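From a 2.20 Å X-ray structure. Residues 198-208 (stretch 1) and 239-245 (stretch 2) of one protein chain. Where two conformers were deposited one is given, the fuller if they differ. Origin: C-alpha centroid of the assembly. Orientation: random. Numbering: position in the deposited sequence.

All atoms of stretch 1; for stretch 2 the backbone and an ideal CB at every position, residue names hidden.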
# COMPACT_ATOMS: atom_id res chain seq x y z
N ARG A 198 9.63 -22.32 -5.72
CA ARG A 198 8.59 -23.00 -6.55
C ARG A 198 9.06 -24.37 -7.01
O ARG A 198 8.29 -25.12 -7.57
CB ARG A 198 8.01 -22.10 -7.72
CG ARG A 198 8.67 -20.78 -7.74
CD ARG A 198 8.18 -19.83 -8.76
NE ARG A 198 7.34 -20.20 -9.87
CZ ARG A 198 7.25 -19.47 -10.97
NH1 ARG A 198 7.97 -18.36 -11.11
NH2 ARG A 198 6.45 -19.83 -11.95
N GLY A 199 10.31 -24.73 -6.72
CA GLY A 199 10.84 -26.03 -7.13
C GLY A 199 11.74 -25.99 -8.35
O GLY A 199 12.01 -27.03 -8.96
N ALA A 200 12.22 -24.81 -8.71
CA ALA A 200 13.05 -24.70 -9.89
C ALA A 200 14.29 -25.60 -9.78
O ALA A 200 14.93 -25.67 -8.74
CB ALA A 200 13.46 -23.26 -10.12
N LYS A 201 14.57 -26.32 -10.85
CA LYS A 201 15.72 -27.20 -10.92
C LYS A 201 16.82 -26.61 -11.81
O LYS A 201 17.86 -27.22 -12.01
CB LYS A 201 15.29 -28.57 -11.40
CG LYS A 201 14.77 -29.42 -10.25
CD LYS A 201 14.08 -30.66 -10.75
CE LYS A 201 13.31 -31.38 -9.61
NZ LYS A 201 13.37 -32.85 -9.73
N VAL A 202 16.58 -25.42 -12.33
CA VAL A 202 17.61 -24.67 -12.99
C VAL A 202 17.32 -23.19 -12.76
O VAL A 202 16.20 -22.83 -12.39
CB VAL A 202 17.68 -25.04 -14.49
CG1 VAL A 202 16.45 -24.58 -15.25
CG2 VAL A 202 18.95 -24.45 -15.13
N ILE A 203 18.32 -22.34 -12.97
CA ILE A 203 18.09 -20.89 -12.98
C ILE A 203 18.39 -20.30 -14.35
O ILE A 203 19.41 -20.62 -14.96
CB ILE A 203 18.89 -20.15 -11.87
CG1 ILE A 203 18.50 -20.66 -10.49
CG2 ILE A 203 18.64 -18.63 -11.93
CD1 ILE A 203 17.05 -20.41 -10.11
N LYS A 204 17.51 -19.43 -14.82
CA LYS A 204 17.69 -18.76 -16.12
C LYS A 204 17.82 -17.26 -15.95
O LYS A 204 16.97 -16.63 -15.33
CB LYS A 204 16.50 -19.10 -17.04
CG LYS A 204 16.23 -18.15 -18.19
CD LYS A 204 16.99 -18.47 -19.46
CE LYS A 204 16.25 -17.56 -20.49
NZ LYS A 204 14.75 -17.73 -20.79
N VAL A 205 18.85 -16.67 -16.58
CA VAL A 205 19.03 -15.21 -16.62
C VAL A 205 19.03 -14.69 -18.05
O VAL A 205 19.38 -15.41 -18.98
CB VAL A 205 20.35 -14.73 -15.98
CG1 VAL A 205 20.37 -15.11 -14.54
CG2 VAL A 205 21.56 -15.32 -16.68
N MET A 206 18.63 -13.42 -18.19
CA MET A 206 18.77 -12.70 -19.44
C MET A 206 20.09 -11.95 -19.28
O MET A 206 20.22 -11.06 -18.45
CB MET A 206 17.61 -11.75 -19.64
CG MET A 206 16.24 -12.42 -19.62
SD MET A 206 16.04 -13.74 -20.84
CE MET A 206 14.24 -13.83 -20.93
N ALA A 207 21.07 -12.34 -20.07
CA ALA A 207 22.40 -11.80 -19.97
C ALA A 207 22.73 -10.97 -21.20
O ALA A 207 23.87 -10.52 -21.35
CB ALA A 207 23.40 -12.91 -19.78
N SER A 208 21.76 -10.78 -22.08
CA SER A 208 21.88 -9.83 -23.17
C SER A 208 20.52 -9.48 -23.72
O SER A 208 19.51 -10.04 -23.31
CB SER A 208 22.82 -10.36 -24.27
OG SER A 208 22.17 -11.31 -25.05
N UNK A 239 22.61 -26.39 -5.45
CA UNK A 239 22.94 -27.34 -6.50
C UNK A 239 22.19 -27.14 -7.79
O UNK A 239 21.81 -28.12 -8.47
CB UNK A 239 22.68 -28.76 -6.00
N UNK A 240 21.98 -25.87 -8.15
CA UNK A 240 21.47 -25.54 -9.47
C UNK A 240 22.62 -24.87 -10.27
O UNK A 240 23.48 -24.21 -9.70
CB UNK A 240 20.25 -24.63 -9.37
N UNK A 241 22.58 -25.02 -11.58
CA UNK A 241 23.38 -24.21 -12.45
C UNK A 241 22.50 -23.13 -13.13
O UNK A 241 21.27 -23.16 -13.02
CB UNK A 241 24.08 -25.09 -13.49
N UNK A 242 23.17 -22.15 -13.74
CA UNK A 242 22.47 -21.05 -14.35
C UNK A 242 22.63 -21.18 -15.84
O UNK A 242 23.71 -21.45 -16.35
CB UNK A 242 22.98 -19.70 -13.85
N UNK A 243 21.52 -20.98 -16.53
CA UNK A 243 21.51 -20.90 -17.96
C UNK A 243 21.33 -19.45 -18.31
O UNK A 243 20.45 -18.77 -17.77
CB UNK A 243 20.42 -21.78 -18.58
N UNK A 244 22.12 -18.98 -19.27
CA UNK A 244 22.13 -17.59 -19.67
C UNK A 244 21.73 -17.42 -21.13
O UNK A 244 22.37 -17.98 -22.02
CB UNK A 244 23.51 -16.99 -19.43
N UNK A 245 20.67 -16.63 -21.36
CA UNK A 245 20.33 -16.09 -22.66
C UNK A 245 21.42 -15.11 -23.07
O UNK A 245 21.57 -14.06 -22.46
CB UNK A 245 18.96 -15.42 -22.64

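Position 239 lies beyond the reach of stretch 1. Its phi/psi of 62/38 is left-handed, a region that favours glycine, asparagine or aspartate. No atom of stretch 1 comes within 5.5 Å of the ideal CB. The residue is Asn239, whose side chain leads away.

At position 240 CA-to-CB points toward stretch 1. The ideal CB is 4.4 Å from Lys201 O and 4.5 Å from Ile203 CG1. The turn before the strand also offers the carbonyl of Ala200. A long side chain with a donor at its end would suit; lysine, arginine or glutamine could be considered. The residue is Arg240. Its chain passes Lys201, with CG 3.6 Å from Lys201 O. The guanidinium then meets the carbonyl edge-on with two hydrogen bonds, Arg240 NH2 to Ala200 O at 2.7 Å and Arg240 NE to Ala200 O at 2.8 Å.

Position 241 points away, so stretch 1 constrains it little. Its backbone O accepts a hydrogen bond from Ile203 N at 3.1 Å whatever the side chain. The residue is Ile241; its CG1 lies 4.4 Å from Val202 CG2.

Positions 242 to 245 pair in parallel with Ile203 to Met206. Position 242 pairs with Ile203, and its CB lies on the same face as Ile203 and Val205. An apolar side chain, perhaps beta-branched, fits there. The residue is Val242. Its CG2 packs 4.0 Å from Ile203 CB and its CG1 3.9 Å from Val205 CG2.

Position 243 pairs with Lys204 on the other face. The ideal CB is 4.6 Å from Val202 CG2, and small or medium residues, polar or apolar, are plausible. The backbone is held by two hydrogen bonds: 243 N donates to Ile203 O at 2.7 Å, and Val205 N donates to 243 O at 2.9 Å. The residue is Ser243, and its OG is hydrogen-bonded elsewhere in the structure.

At position 244 the ideal CB is already 3.8 Å from Val205 CG2 and 4.1 Å from Ala207 CB. A small apolar residue suits this close fit. The residue is Ala244, and its CB touches both methyls at those distances.

Position 245 pairs with Met206. The ideal CB is 3.8 Å from Met206 SD and 4.1 Å from Lys204 CE. A sizeable side chain could cover the thioether; an aromatic, leucine or methionine would serve. The residue is His245. Met206 SD sits 4.4 Å from the ring centroid in an oblique sulfur-aromatic contact, and Ser208 O lies at the ring edge. The backbone hydrogen bonds continue, His245 N to Val205 O and Ala207 N to His245 O, both 3.0 Å.

Stretch 2, residues 239-245: NRIVSAH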
# COMPACT_ATOMS: atom_id res chain seq x y z
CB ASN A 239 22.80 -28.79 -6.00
CG ASN A 239 24.14 -29.41 -5.66
OD1 ASN A 239 25.06 -28.73 -5.23
ND2 ASN A 239 24.22 -30.71 -5.78
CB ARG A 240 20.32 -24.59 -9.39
CG ARG A 240 18.97 -25.24 -9.21
CD ARG A 240 18.83 -25.97 -7.89
NE ARG A 240 17.43 -26.28 -7.65
CZ ARG A 240 16.94 -26.91 -6.58
NH1 ARG A 240 17.73 -27.33 -5.61
NH2 ARG A 240 15.64 -27.08 -6.49
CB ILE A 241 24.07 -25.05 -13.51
CG1 ILE A 241 23.04 -25.77 -14.38
CG2 ILE A 241 25.04 -26.02 -12.84
CD1 ILE A 241 23.57 -26.17 -15.73
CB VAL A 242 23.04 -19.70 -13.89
CG1 VAL A 242 22.44 -18.57 -14.69
CG2 VAL A 242 22.82 -19.50 -12.41
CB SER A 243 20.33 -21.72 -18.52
OG SER A 243 20.21 -21.53 -19.92
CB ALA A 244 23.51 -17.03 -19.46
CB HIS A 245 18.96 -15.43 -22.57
CG HIS A 245 18.61 -14.55 -23.73
ND1 HIS A 245 17.67 -14.91 -24.66
CD2 HIS A 245 19.00 -13.29 -24.06
CE1 HIS A 245 17.52 -13.95 -25.55
NE2 HIS A 245 18.32 -12.94 -25.20
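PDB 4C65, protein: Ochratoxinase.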